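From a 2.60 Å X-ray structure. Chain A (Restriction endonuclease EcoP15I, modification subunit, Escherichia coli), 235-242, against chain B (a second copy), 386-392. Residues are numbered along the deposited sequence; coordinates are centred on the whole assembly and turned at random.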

# COMPACT_ATOMS: atom_id res chain seq x y z
N SER A 235 14.10 6.05 33.78
CA SER A 235 14.69 5.96 32.45
C SER A 235 14.90 7.34 31.86
O SER A 235 14.54 8.33 32.47
CB SER A 235 13.77 5.15 31.52
OG SER A 235 14.51 4.61 30.43
N ASN A 236 15.43 7.38 30.63
CA ASN A 236 15.56 8.59 29.83
C ASN A 236 14.14 8.85 29.26
O ASN A 236 13.40 9.64 29.84
CB ASN A 236 16.58 8.36 28.72
CG ASN A 236 17.95 7.97 29.19
OD1 ASN A 236 18.51 6.98 28.74
ND2 ASN A 236 18.56 8.78 30.04
N ILE A 237 13.74 8.11 28.22
CA ILE A 237 12.39 8.16 27.64
C ILE A 237 11.65 6.98 28.26
O ILE A 237 12.22 5.90 28.40
CB ILE A 237 12.37 8.09 26.07
CG1 ILE A 237 13.24 9.21 25.43
CG2 ILE A 237 10.95 8.07 25.47
CD1 ILE A 237 13.42 9.12 24.01
N ALA A 238 10.39 7.20 28.67
CA ALA A 238 9.51 6.19 29.23
C ALA A 238 8.72 5.67 28.03
O ALA A 238 7.85 6.36 27.50
CB ALA A 238 8.57 6.84 30.25
N VAL A 239 9.09 4.49 27.55
CA VAL A 239 8.47 3.85 26.39
C VAL A 239 7.11 3.28 26.78
O VAL A 239 7.02 2.30 27.51
CB VAL A 239 9.41 2.87 25.61
CG1 VAL A 239 10.56 3.63 24.96
CG2 VAL A 239 9.97 1.79 26.52
N GLU A 240 6.06 3.93 26.29
CA GLU A 240 4.68 3.64 26.63
C GLU A 240 3.79 3.43 25.40
O GLU A 240 2.56 3.35 25.51
CB GLU A 240 4.14 4.78 27.51
CG GLU A 240 4.76 4.81 28.90
CD GLU A 240 4.32 5.96 29.78
OE1 GLU A 240 4.04 7.05 29.25
OE2 GLU A 240 4.27 5.77 31.01
N HIS A 241 4.43 3.25 24.23
CA HIS A 241 3.71 3.07 23.00
C HIS A 241 4.37 2.10 22.00
O HIS A 241 5.56 1.79 22.09
CB HIS A 241 3.41 4.43 22.33
CG HIS A 241 4.54 4.99 21.51
ND1 HIS A 241 5.55 5.73 22.08
CD2 HIS A 241 4.77 4.90 20.17
CE1 HIS A 241 6.36 6.08 21.09
NE2 HIS A 241 5.94 5.59 19.92
N GLU A 242 3.56 1.67 21.05
CA GLU A 242 3.95 0.88 19.90
C GLU A 242 3.11 1.35 18.70
O GLU A 242 2.42 2.36 18.79
CB GLU A 242 3.85 -0.62 20.19
CG GLU A 242 2.63 -1.05 20.98
CD GLU A 242 2.52 -2.55 21.01
OE1 GLU A 242 3.15 -3.17 21.90
OE2 GLU A 242 1.89 -3.11 20.09
N GLN B 386 7.36 13.56 36.59
CA GLN B 386 8.23 12.48 37.02
C GLN B 386 8.92 11.69 35.93
O GLN B 386 9.85 10.95 36.24
CB GLN B 386 7.47 11.54 37.95
N LYS B 387 8.50 11.84 34.64
CA LYS B 387 9.08 11.05 33.54
C LYS B 387 8.90 11.66 32.16
O LYS B 387 7.91 12.35 31.93
CB LYS B 387 8.46 9.60 33.54
CG LYS B 387 6.95 9.58 33.33
CD LYS B 387 6.30 8.22 33.35
CE LYS B 387 4.81 8.40 33.09
NZ LYS B 387 4.04 7.14 33.27
N LEU B 388 9.78 11.32 31.22
CA LEU B 388 9.61 11.73 29.83
C LEU B 388 8.85 10.61 29.07
O LEU B 388 9.43 9.67 28.53
CB LEU B 388 10.93 12.16 29.14
CG LEU B 388 10.82 12.68 27.67
CD1 LEU B 388 9.81 13.84 27.52
CD2 LEU B 388 12.19 13.05 27.10
N SER B 389 7.51 10.72 29.08
CA SER B 389 6.62 9.79 28.39
C SER B 389 6.90 9.85 26.89
O SER B 389 7.26 10.91 26.38
CB SER B 389 5.16 10.14 28.66
OG SER B 389 4.31 9.26 27.95
N SER B 390 6.76 8.72 26.19
CA SER B 390 7.05 8.67 24.76
C SER B 390 5.91 9.30 23.91
O SER B 390 6.08 9.56 22.72
CB SER B 390 7.43 7.26 24.33
OG SER B 390 6.36 6.35 24.50
N VAL B 391 4.76 9.58 24.56
CA VAL B 391 3.64 10.24 23.91
C VAL B 391 3.37 11.56 24.62
O VAL B 391 2.91 11.56 25.78
CB VAL B 391 2.38 9.35 23.78
CG1 VAL B 391 1.33 10.03 22.90
CG2 VAL B 391 2.73 7.97 23.25
N ILE B 392 3.65 12.69 23.92
CA ILE B 392 3.50 14.08 24.39
C ILE B 392 2.24 14.72 23.84
O ILE B 392 2.09 14.84 22.64
CB ILE B 392 4.74 14.95 24.04
CG1 ILE B 392 6.08 14.27 24.41
CG2 ILE B 392 4.61 16.38 24.64
CD1 ILE B 392 7.33 15.01 23.81
O HOH W 1 12.06 10.07 32.15

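The carboxylate of A:Glu240 is engaged at both oxygens. OE2 lies 2.7 Å from NZ of B:Lys387, a salt bridge that is also a hydrogen bond donated by the ammonium group, while OE1 accepts a hydrogen bond from OG of B:Ser389 at 2.6 Å. The lysine reaches this site with chi2 to chi4 all t: its CA-to-CB bond points sideways, but the extended chain carries the amine to the glutamate.

A second polar cluster centres on OG of B:Ser390, whose chi1 is p. A:Glu240 N donates to this OG at 3.0 Å with an N-H...O angle of 171°, so the hydroxyl oxygen serves as an acceptor for the backbone. The same OG sits 2.6 Å from ND1 of A:His241, near the plane of the ring at its edge, as a hydrogen bond through a ring nitrogen requires; either atom could be the donor.

Between the backbones, the best evidence for pairing is the bond from A:Ala238 N to B:Leu388 O, 2.7 Å long and almost linear at 177°. The return bond, B:Ser390 N to A:Ala238 O, is weak: its 2.9 Å length is favourable, but the angle is only 124°. Together they flank B:Ser389, which pairs with A:Ala238 in parallel register at a CA-CA distance of 4.7 Å, with both side chains on the same face of the sheet. Nearby, water 1 bridges the chains: it lies 2.7 Å from A:Asn236 O and accepts a hydrogen bond from B:Leu388 N at 2.8 Å.

Apolar packing accompanies these polar contacts. CG2 of A:Ile237 approaches CB of B:Ser390 at 3.8 Å, whereas its CG1 is 4.3 Å from CD2 of B:Leu388, a looser apolar contact. Further along, CB of A:His241 meets CG2 of B:Val391 at 3.7 Å. The two stretches together bury 477 Å².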